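Local coordinates for protein rubber oxygenase (PDB 5O1L) that cleaves the carbon-carbon double bonds of poly(cis-1,4-isoprene) rubber oxidatively with molecular oxygen, using a non-covalently bound heme b, at residues Thr319-Leu331 against Leu341-Trp355. Numbering follows the deposited sequence.
Sequences TRPLIGAFSRYTL and LAKQPVLERLIATAW
The edge of the Phe326 ring, led by CE1, stands over the face of Trp355 in a T-shaped pair, the Phe326 and six-membered Trp355 ring centroids 5.1 Å apart; Thr330 OG1 lies above one face of Phe326. Tyr329 carries Ile351 CG2 over one face, a CH-pi contact 3.6 Å from the ring centroid, with Trp355 CD1 near its edge. Flat aromatics suit this place, offering faces to a methyl and a ring edge. The cluster sits at Ile351-Trp355 in a helix-helix packing of the all-helical oxygenase domain, far from the heme, where helix 320-331 and the first part of helix 345-362 (345-355) cross at -54°, axes 8.7 Å apart. The small Ala325 CB suits that approach, fitting against Leu347 CB at 3.6 Å and meeting Gln344 and Ile351.

At the N-terminal end of helix 345-362 and its preceding loop, Lys343 CG covers one face of the Arg328 guanidinium; both cations share Asp337. Long enough to grip carboxylate and carbonyl together, Arg328 bends at chi3 (65°), bringing NE to Glu348 in a salt bridge and NH1 to Leu341 O at 2.9 Å. Glu348 OE1, met by Arg328 NE from above the carboxylate plane, also accepts from Gln344 N at 2.8 Å, nearly along its C-O axis.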
# COMPACT_ATOMS: atom_id res chain seq x y z
N THR A 319 23.27 1.93 1.09
CA THR A 319 23.92 2.78 0.13
C THR A 319 23.21 2.73 -1.21
O THR A 319 22.40 1.82 -1.47
CB THR A 319 25.37 2.37 -0.03
OG1 THR A 319 25.40 1.07 -0.60
CG2 THR A 319 26.11 2.35 1.32
N ARG A 320 23.44 3.68 -2.09
CA ARG A 320 22.79 3.66 -3.39
C ARG A 320 22.97 2.31 -4.16
O ARG A 320 22.02 1.81 -4.73
CB ARG A 320 23.24 4.86 -4.26
CG ARG A 320 22.33 6.06 -4.06
CD ARG A 320 22.75 7.27 -4.91
NE ARG A 320 22.06 7.35 -6.23
CZ ARG A 320 20.80 7.78 -6.43
NH1 ARG A 320 20.05 8.25 -5.42
NH2 ARG A 320 20.29 7.77 -7.65
N PRO A 321 24.19 1.73 -4.12
CA PRO A 321 24.32 0.49 -4.88
C PRO A 321 23.62 -0.67 -4.20
O PRO A 321 23.13 -1.54 -4.90
CB PRO A 321 25.83 0.25 -4.93
CG PRO A 321 26.34 1.60 -4.82
CD PRO A 321 25.51 2.28 -3.79
N LEU A 322 23.56 -0.70 -2.90
CA LEU A 322 22.79 -1.78 -2.21
C LEU A 322 21.31 -1.62 -2.49
O LEU A 322 20.57 -2.63 -2.74
CB LEU A 322 23.00 -1.76 -0.68
CG LEU A 322 24.37 -2.27 -0.24
CD1 LEU A 322 24.38 -2.20 1.30
CD2 LEU A 322 24.60 -3.67 -0.74
N ILE A 323 20.80 -0.41 -2.47
CA ILE A 323 19.39 -0.20 -2.73
C ILE A 323 19.06 -0.62 -4.13
O ILE A 323 18.09 -1.33 -4.38
CB ILE A 323 18.98 1.31 -2.62
CG1 ILE A 323 19.11 1.77 -1.20
CG2 ILE A 323 17.56 1.56 -3.17
CD1 ILE A 323 19.24 3.29 -1.07
N GLY A 324 19.89 -0.24 -5.09
CA GLY A 324 19.67 -0.56 -6.44
C GLY A 324 19.70 -2.04 -6.69
O GLY A 324 18.85 -2.57 -7.41
N ALA A 325 20.72 -2.70 -6.15
CA ALA A 325 20.89 -4.09 -6.40
C ALA A 325 19.76 -4.90 -5.77
O ALA A 325 19.24 -5.75 -6.41
CB ALA A 325 22.25 -4.57 -5.89
N PHE A 326 19.45 -4.61 -4.52
CA PHE A 326 18.39 -5.34 -3.85
C PHE A 326 17.03 -5.05 -4.47
O PHE A 326 16.19 -5.96 -4.63
CB PHE A 326 18.39 -5.08 -2.35
CG PHE A 326 17.48 -6.04 -1.60
CD1 PHE A 326 17.89 -7.34 -1.47
CD2 PHE A 326 16.30 -5.63 -1.12
CE1 PHE A 326 17.12 -8.26 -0.81
CE2 PHE A 326 15.45 -6.60 -0.51
CZ PHE A 326 15.87 -7.84 -0.42
N SER A 327 16.82 -3.80 -4.90
CA SER A 327 15.52 -3.48 -5.51
C SER A 327 15.37 -4.13 -6.91
O SER A 327 14.30 -4.59 -7.31
CB SER A 327 15.35 -2.00 -5.60
OG SER A 327 15.38 -1.46 -4.31
N ARG A 328 16.43 -4.23 -7.69
CA ARG A 328 16.40 -4.90 -8.94
C ARG A 328 16.19 -6.36 -8.74
O ARG A 328 15.46 -6.99 -9.50
CB ARG A 328 17.71 -4.65 -9.75
CG ARG A 328 17.76 -3.25 -10.29
CD ARG A 328 19.05 -2.96 -11.04
NE ARG A 328 19.08 -3.78 -12.19
CZ ARG A 328 18.44 -3.56 -13.35
NH1 ARG A 328 17.88 -2.42 -13.62
NH2 ARG A 328 18.43 -4.52 -14.25
N TYR A 329 16.80 -6.96 -7.73
CA TYR A 329 16.59 -8.38 -7.44
C TYR A 329 15.11 -8.61 -7.08
O TYR A 329 14.55 -9.65 -7.48
CB TYR A 329 17.48 -8.71 -6.26
CG TYR A 329 17.21 -10.07 -5.66
CD1 TYR A 329 17.47 -11.20 -6.35
CD2 TYR A 329 16.74 -10.18 -4.36
CE1 TYR A 329 17.19 -12.43 -5.80
CE2 TYR A 329 16.53 -11.38 -3.77
CZ TYR A 329 16.76 -12.49 -4.46
OH TYR A 329 16.50 -13.72 -3.85
N THR A 330 14.56 -7.71 -6.32
CA THR A 330 13.18 -7.83 -5.81
C THR A 330 12.19 -7.61 -6.92
O THR A 330 11.23 -8.43 -7.10
CB THR A 330 12.98 -6.86 -4.71
OG1 THR A 330 13.83 -7.21 -3.60
CG2 THR A 330 11.57 -6.92 -4.24
N LEU A 331 12.37 -6.57 -7.72
CA LEU A 331 11.41 -6.23 -8.77
C LEU A 331 11.62 -6.97 -10.09
O LEU A 331 10.70 -6.97 -10.95
CB LEU A 331 11.40 -4.74 -9.02
CG LEU A 331 10.89 -4.00 -7.78
CD1 LEU A 331 11.27 -2.55 -7.82
CD2 LEU A 331 9.38 -4.17 -7.64
N LEU A 341 16.56 1.94 -12.47
CA LEU A 341 17.52 1.57 -11.43
C LEU A 341 18.82 1.12 -12.09
O LEU A 341 18.79 0.22 -12.94
CB LEU A 341 17.00 0.40 -10.55
CG LEU A 341 15.72 0.75 -9.85
CD1 LEU A 341 15.28 -0.51 -9.09
CD2 LEU A 341 15.85 1.96 -8.95
N ALA A 342 19.91 1.76 -11.70
CA ALA A 342 21.21 1.45 -12.30
C ALA A 342 21.59 -0.03 -12.07
O ALA A 342 21.35 -0.59 -10.96
CB ALA A 342 22.28 2.36 -11.74
N LYS A 343 22.24 -0.61 -13.07
CA LYS A 343 22.68 -1.99 -13.00
C LYS A 343 23.82 -2.20 -12.01
O LYS A 343 24.76 -1.41 -11.92
CB LYS A 343 23.10 -2.46 -14.37
CG LYS A 343 21.88 -2.66 -15.29
CD LYS A 343 22.20 -3.52 -16.49
CE LYS A 343 20.87 -3.86 -17.16
NZ LYS A 343 20.12 -2.62 -17.55
N GLN A 344 23.68 -3.25 -11.19
CA GLN A 344 24.68 -3.66 -10.22
C GLN A 344 24.89 -5.17 -10.39
O GLN A 344 24.62 -5.93 -9.45
CB GLN A 344 24.17 -3.38 -8.79
CG GLN A 344 24.02 -1.92 -8.43
CD GLN A 344 25.30 -1.04 -8.44
OE1 GLN A 344 25.14 0.16 -8.44
NE2 GLN A 344 26.52 -1.60 -8.33
N PRO A 345 25.49 -5.61 -11.51
CA PRO A 345 25.55 -7.05 -11.78
C PRO A 345 26.32 -7.86 -10.79
O PRO A 345 25.82 -8.96 -10.43
CB PRO A 345 26.18 -7.18 -13.16
CG PRO A 345 26.72 -5.86 -13.48
CD PRO A 345 25.96 -4.82 -12.66
N VAL A 346 27.38 -7.38 -10.24
CA VAL A 346 28.11 -8.16 -9.22
C VAL A 346 27.27 -8.33 -7.95
O VAL A 346 27.03 -9.49 -7.54
CB VAL A 346 29.45 -7.55 -8.87
CG1 VAL A 346 30.07 -8.10 -7.54
CG2 VAL A 346 30.40 -7.75 -10.04
N LEU A 347 26.72 -7.25 -7.38
CA LEU A 347 25.92 -7.39 -6.22
C LEU A 347 24.64 -8.12 -6.52
O LEU A 347 24.22 -8.91 -5.69
CB LEU A 347 25.56 -6.02 -5.66
CG LEU A 347 26.67 -5.30 -4.88
CD1 LEU A 347 26.29 -3.82 -4.70
CD2 LEU A 347 26.89 -5.94 -3.49
N GLU A 348 24.04 -7.92 -7.65
CA GLU A 348 22.80 -8.66 -7.95
C GLU A 348 23.02 -10.17 -8.03
O GLU A 348 22.19 -10.96 -7.57
CB GLU A 348 22.20 -8.18 -9.24
CG GLU A 348 21.54 -6.80 -9.20
CD GLU A 348 21.14 -6.27 -10.60
OE1 GLU A 348 21.73 -5.30 -11.18
OE2 GLU A 348 20.13 -6.78 -11.19
N ARG A 349 24.15 -10.60 -8.56
CA ARG A 349 24.46 -12.03 -8.62
C ARG A 349 24.81 -12.56 -7.22
O ARG A 349 24.38 -13.68 -6.91
CB ARG A 349 25.64 -12.26 -9.57
CG ARG A 349 25.95 -13.74 -9.73
CD ARG A 349 26.92 -13.95 -10.90
NE ARG A 349 26.25 -13.60 -12.17
CZ ARG A 349 26.71 -13.90 -13.40
NH1 ARG A 349 26.00 -13.55 -14.47
NH2 ARG A 349 27.86 -14.53 -13.58
N LEU A 350 25.51 -11.83 -6.39
CA LEU A 350 25.79 -12.23 -5.04
C LEU A 350 24.45 -12.42 -4.30
O LEU A 350 24.28 -13.38 -3.53
CB LEU A 350 26.65 -11.22 -4.26
CG LEU A 350 28.11 -11.05 -4.72
CD1 LEU A 350 28.71 -9.94 -3.89
CD2 LEU A 350 28.90 -12.36 -4.57
N ILE A 351 23.56 -11.46 -4.45
CA ILE A 351 22.25 -11.50 -3.77
C ILE A 351 21.43 -12.63 -4.27
O ILE A 351 20.86 -13.39 -3.45
CB ILE A 351 21.49 -10.16 -3.90
CG1 ILE A 351 22.22 -9.07 -3.18
CG2 ILE A 351 20.06 -10.28 -3.38
CD1 ILE A 351 21.77 -7.70 -3.50
N ALA A 352 21.35 -12.85 -5.58
CA ALA A 352 20.54 -13.96 -6.04
C ALA A 352 21.04 -15.30 -5.58
O ALA A 352 20.22 -16.24 -5.35
CB ALA A 352 20.50 -13.90 -7.59
N THR A 353 22.34 -15.50 -5.49
CA THR A 353 22.92 -16.75 -5.04
C THR A 353 22.82 -16.95 -3.55
O THR A 353 22.73 -18.11 -3.10
CB THR A 353 24.32 -17.08 -5.60
OG1 THR A 353 25.28 -16.21 -5.10
CG2 THR A 353 24.28 -16.87 -7.06
N ALA A 354 22.86 -15.88 -2.75
CA ALA A 354 23.00 -16.08 -1.31
C ALA A 354 21.82 -15.58 -0.49
O ALA A 354 21.66 -16.04 0.65
CB ALA A 354 24.26 -15.41 -0.80
N TRP A 355 20.99 -14.69 -1.00
CA TRP A 355 19.88 -14.23 -0.18
C TRP A 355 18.96 -15.39 0.21
O TRP A 355 18.56 -15.44 1.38
CB TRP A 355 19.06 -13.13 -0.89
CG TRP A 355 17.87 -12.58 -0.11
CD1 TRP A 355 16.51 -12.75 -0.37
CD2 TRP A 355 17.96 -11.73 1.03
NE1 TRP A 355 15.82 -12.08 0.57
CE2 TRP A 355 16.66 -11.41 1.41
CE3 TRP A 355 19.01 -11.17 1.71
CZ2 TRP A 355 16.39 -10.58 2.51
CZ3 TRP A 355 18.74 -10.32 2.85
CH2 TRP A 355 17.44 -10.08 3.23
O HOH W 1 19.16 -7.16 -13.50
O HOH W 2 17.43 -15.80 -5.59